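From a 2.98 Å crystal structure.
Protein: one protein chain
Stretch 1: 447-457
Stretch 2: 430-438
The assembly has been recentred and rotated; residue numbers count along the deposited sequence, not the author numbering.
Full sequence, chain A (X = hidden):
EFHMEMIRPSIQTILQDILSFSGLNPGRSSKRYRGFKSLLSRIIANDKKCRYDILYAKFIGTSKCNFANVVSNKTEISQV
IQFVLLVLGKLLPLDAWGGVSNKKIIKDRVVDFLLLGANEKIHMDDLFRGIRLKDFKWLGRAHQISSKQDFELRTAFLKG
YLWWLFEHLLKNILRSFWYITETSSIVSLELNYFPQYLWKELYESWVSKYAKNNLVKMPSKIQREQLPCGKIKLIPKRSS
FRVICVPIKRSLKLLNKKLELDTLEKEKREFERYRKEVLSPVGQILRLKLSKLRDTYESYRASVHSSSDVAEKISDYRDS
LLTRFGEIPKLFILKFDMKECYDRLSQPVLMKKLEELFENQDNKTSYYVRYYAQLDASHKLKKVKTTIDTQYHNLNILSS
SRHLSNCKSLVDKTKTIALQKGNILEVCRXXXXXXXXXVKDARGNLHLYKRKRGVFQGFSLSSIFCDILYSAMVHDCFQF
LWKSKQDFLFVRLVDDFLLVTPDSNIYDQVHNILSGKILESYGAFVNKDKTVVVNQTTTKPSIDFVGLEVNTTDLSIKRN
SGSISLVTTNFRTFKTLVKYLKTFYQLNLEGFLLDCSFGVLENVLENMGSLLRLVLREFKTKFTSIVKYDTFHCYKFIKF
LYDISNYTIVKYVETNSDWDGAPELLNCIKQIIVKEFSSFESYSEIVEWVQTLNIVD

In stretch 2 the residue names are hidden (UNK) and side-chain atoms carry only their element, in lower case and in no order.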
# COMPACT_ATOMS: atom_id res chain seq x y z
N HIS A 447 -18.53 5.02 -21.04
CA HIS A 447 -18.02 6.22 -21.71
C HIS A 447 -16.50 6.13 -21.73
O HIS A 447 -15.85 6.22 -20.69
CB HIS A 447 -18.49 7.49 -20.99
CG HIS A 447 -19.97 7.67 -20.97
ND1 HIS A 447 -20.65 8.40 -21.92
CD2 HIS A 447 -20.91 7.22 -20.10
CE1 HIS A 447 -21.94 8.39 -21.64
NE2 HIS A 447 -22.13 7.68 -20.55
N LEU A 448 -15.95 5.94 -22.93
CA LEU A 448 -14.51 5.77 -23.09
C LEU A 448 -13.85 7.13 -23.33
O LEU A 448 -14.30 7.90 -24.18
CB LEU A 448 -14.21 4.82 -24.25
CG LEU A 448 -14.86 3.44 -24.14
CD1 LEU A 448 -14.57 2.60 -25.37
CD2 LEU A 448 -14.39 2.74 -22.88
N TYR A 449 -12.79 7.40 -22.58
CA TYR A 449 -12.09 8.68 -22.65
C TYR A 449 -10.61 8.45 -22.91
O TYR A 449 -9.97 7.61 -22.26
CB TYR A 449 -12.25 9.48 -21.35
CG TYR A 449 -13.65 9.98 -21.09
CD1 TYR A 449 -14.60 9.18 -20.47
CD2 TYR A 449 -14.02 11.27 -21.46
CE1 TYR A 449 -15.88 9.64 -20.23
CE2 TYR A 449 -15.30 11.74 -21.23
CZ TYR A 449 -16.22 10.92 -20.61
OH TYR A 449 -17.50 11.38 -20.37
N LYS A 450 -10.06 9.20 -23.87
CA LYS A 450 -8.62 9.34 -23.99
C LYS A 450 -8.17 10.58 -23.23
O LYS A 450 -8.97 11.44 -22.85
CB LYS A 450 -8.19 9.42 -25.46
CG LYS A 450 -8.02 8.07 -26.13
CD LYS A 450 -7.33 8.20 -27.48
CE LYS A 450 -7.11 6.84 -28.11
NZ LYS A 450 -6.47 6.94 -29.45
N ARG A 451 -6.86 10.68 -22.99
CA ARG A 451 -6.33 11.73 -22.14
C ARG A 451 -5.72 12.85 -22.98
O ARG A 451 -5.01 12.61 -23.96
CB ARG A 451 -5.28 11.18 -21.18
CG ARG A 451 -5.32 11.88 -19.83
CD ARG A 451 -4.59 11.10 -18.76
NE ARG A 451 -4.85 11.63 -17.43
CZ ARG A 451 -4.31 12.76 -16.95
NH1 ARG A 451 -3.49 13.48 -17.70
NH2 ARG A 451 -4.61 13.16 -15.72
N LYS A 452 -6.02 14.09 -22.57
CA LYS A 452 -5.51 15.29 -23.21
C LYS A 452 -4.24 15.80 -22.54
O LYS A 452 -3.66 16.79 -23.01
CB LYS A 452 -6.60 16.38 -23.18
CG LYS A 452 -6.41 17.54 -24.15
CD LYS A 452 -7.59 18.50 -24.07
CE LYS A 452 -7.83 18.96 -22.64
NZ LYS A 452 -9.00 19.88 -22.54
N ARG A 453 -3.79 15.16 -21.47
CA ARG A 453 -2.60 15.57 -20.73
C ARG A 453 -1.83 14.33 -20.30
O ARG A 453 -2.03 13.23 -20.85
CB ARG A 453 -2.97 16.46 -19.53
CG ARG A 453 -3.38 17.87 -19.91
CD ARG A 453 -3.06 18.86 -18.80
NE ARG A 453 -3.89 18.68 -17.62
CZ ARG A 453 -4.98 19.41 -17.36
NH1 ARG A 453 -5.36 20.36 -18.20
NH2 ARG A 453 -5.68 19.19 -16.25
N GLY A 454 -0.94 14.50 -19.33
CA GLY A 454 0.02 13.47 -18.95
C GLY A 454 -0.58 12.15 -18.52
O GLY A 454 -1.79 12.01 -18.39
N VAL A 455 0.29 11.17 -18.26
CA VAL A 455 -0.14 9.77 -18.18
C VAL A 455 -1.08 9.55 -16.99
O VAL A 455 -1.17 10.37 -16.06
CB VAL A 455 1.08 8.84 -18.11
CG1 VAL A 455 1.85 8.88 -19.41
CG2 VAL A 455 1.97 9.26 -16.95
N PHE A 456 -1.78 8.42 -17.04
CA PHE A 456 -2.69 8.03 -15.97
C PHE A 456 -1.91 7.44 -14.80
O PHE A 456 -0.99 6.64 -14.98
CB PHE A 456 -3.68 6.97 -16.45
CG PHE A 456 -4.63 7.45 -17.51
CD1 PHE A 456 -5.90 7.89 -17.16
CD2 PHE A 456 -4.29 7.41 -18.85
CE1 PHE A 456 -6.79 8.31 -18.13
CE2 PHE A 456 -5.18 7.83 -19.82
CZ PHE A 456 -6.43 8.28 -19.46
N GLN A 457 -2.29 7.83 -13.58
CA GLN A 457 -1.77 7.15 -12.40
C GLN A 457 -2.30 5.72 -12.34
O GLN A 457 -3.44 5.45 -12.72
CB GLN A 457 -2.15 7.90 -11.13
CG GLN A 457 -1.43 9.22 -10.93
CD GLN A 457 -1.45 9.68 -9.49
OE1 GLN A 457 -1.87 10.80 -9.19
NE2 GLN A 457 -1.00 8.82 -8.59
N UNK A 430 2.51 4.37 -26.64
CA UNK A 430 1.23 3.69 -26.47
C UNK A 430 0.72 3.84 -25.04
O UNK A 430 -0.47 4.09 -24.81
c UNK A 430 1.36 2.22 -26.85
o UNK A 430 0.14 1.52 -26.63
N UNK A 431 1.61 3.67 -24.06
CA UNK A 431 1.26 3.86 -22.65
C UNK A 431 1.03 5.32 -22.29
O UNK A 431 0.51 5.59 -21.20
n UNK A 431 0.77 0.10 -22.00
c UNK A 431 1.36 1.01 -21.24
o UNK A 431 1.01 1.24 -20.09
c UNK A 431 2.52 1.76 -21.87
c UNK A 431 2.36 3.27 -21.76
N UNK A 432 1.43 6.26 -23.15
CA UNK A 432 1.26 7.68 -22.87
C UNK A 432 -0.04 8.19 -23.49
O UNK A 432 -0.89 8.75 -22.79
c UNK A 432 4.99 8.72 -23.17
c UNK A 432 3.72 8.12 -22.60
c UNK A 432 2.18 9.98 -23.28
c UNK A 432 2.46 8.49 -23.38
N UNK A 433 -0.20 7.99 -24.79
CA UNK A 433 -1.31 8.56 -25.55
C UNK A 433 -2.49 7.60 -25.67
O UNK A 433 -3.62 7.94 -25.28
c UNK A 433 -0.82 9.00 -26.93
o UNK A 433 3.16 13.04 -26.85
c UNK A 433 -0.11 11.42 -26.90
c UNK A 433 2.56 10.73 -26.88
c UNK A 433 0.24 10.07 -26.91
c UNK A 433 1.59 9.74 -26.90
c UNK A 433 2.20 12.06 -26.87
c UNK A 433 0.86 12.41 -26.88
N UNK A 434 -2.25 6.41 -26.21
CA UNK A 434 -3.32 5.50 -26.61
C UNK A 434 -4.13 4.94 -25.44
O UNK A 434 -5.16 4.31 -25.69
c UNK A 434 -2.74 4.34 -27.42
o UNK A 434 -1.08 5.47 -28.70
o UNK A 434 -2.70 4.48 -29.80
c UNK A 434 -2.13 4.80 -28.73
N UNK A 435 -3.69 5.14 -24.20
CA UNK A 435 -4.41 4.58 -23.06
C UNK A 435 -5.80 5.19 -22.97
O UNK A 435 -5.98 6.41 -23.08
c UNK A 435 -4.40 4.27 -20.57
c UNK A 435 -3.62 4.80 -21.76
c UNK A 435 -2.27 4.12 -21.86
N UNK A 436 -6.81 4.33 -22.78
CA UNK A 436 -8.21 4.74 -22.72
C UNK A 436 -8.81 4.17 -21.44
O UNK A 436 -8.63 2.99 -21.13
c UNK A 436 -8.29 4.61 -25.24
c UNK A 436 -10.41 4.84 -23.92
c UNK A 436 -9.01 4.26 -23.94
N UNK A 437 -9.54 5.01 -20.70
CA UNK A 437 -10.22 4.60 -19.49
C UNK A 437 -11.72 4.61 -19.68
O UNK A 437 -12.26 5.45 -20.40
N UNK A 438 -12.40 3.66 -19.04
CA UNK A 438 -13.84 3.51 -19.17
C UNK A 438 -14.56 4.07 -17.95
O UNK A 438 -14.05 4.02 -16.83
o UNK A 438 -13.97 1.29 -18.18
c UNK A 438 -14.22 2.04 -19.36

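Position 430 carries one carbon followed by one oxygen, the side chain of a serine. It lies on a helix that begins earlier in the chain, and its side chain is out of reach of the other stretch. This is S430.

Position 431 has three carbons in a row, the third bearing one oxygen and one nitrogen. A terminal amide on a chain of that length is glutamine, the element labels separating it from glutamate. Its contact with stretch 1 is made by the backbone, O lying 4.0 Å from V455 CG1; the residue is Q431.

Four carbons are found at position 432, forked at the first, with one arm two carbons long. Branching at CB with unequal arms separates isoleucine from leucine. Its CA lies 3.7 Å from V455 CG1, and once the residue is named I432, its CG1 is 3.8 Å from that same methyl.

At 433 a single carbon leads to a six-carbon ring bearing an oxygen. The ring makes no contact with stretch 1, but the backbone O of this position is 4.3 Å from K450 CD. The oxygen on the ring identifies tyrosine, Y433.

Position 434 shows two carbons, the second carrying two oxygens: a short carboxylate. Its CA-to-CB bond points away from stretch 1, yet one of the oxygens comes near the amine of K450. The residue is D434, and its OD2 is 4.5 Å from K450 NZ. Opposite charges are therefore near each other, but beyond salt-bridge range.

At 435 one carbon carries two more, a compact fork with one terminal carbon against the F456 ring. This is valine. V435 places CG1 3.6 Å from F456 CD2, an apolar contact oblique to the ring.

The same three-carbon fork recurs at 436, where the strand starts, its terminal carbons meeting L448, Y449 and K450; again it means valine. V436 CG1 lies 3.8 Å from L448 CB and 3.3 Å from Y449 O, while CG2 is 3.6 Å from K450 CG. Its side chain thus shares a face of the sheet with those of L448 and K450.

Position 437 has no side-chain atoms and is glycine. A CB built at ideal geometry would be 4.1 Å from F456 CE1, on the face occupied by the Y449 side chain. G437 instead contributes its backbone: its O lies at the edge of the Y449 ring, near the ring plane.

Finally, 438 carries one carbon and one oxygen, and its CB is 3.6 Å from L448 CD2, giving S438.

The contact works chiefly through antiparallel strand pairing, the axes running at 149°. Y449 and G437 form the hydrogen-bonded pair: G437 N donates to Y449 O at 3.1 Å and 159°, and Y449 N donates to G437 O at 3.0 Å and 164°. Both carbonyls also receive CA-H...O contacts, from V436 CA to Y449 O at 3.4 Å and from L448 CA to G437 O at 3.5 Å. Beyond the strands, V455 and F456 extend the contact by packing against I432 and V435. The two stretches together bury 602 Å², both sides summed.

Stretch 2 430-438: SQIYDVVGS
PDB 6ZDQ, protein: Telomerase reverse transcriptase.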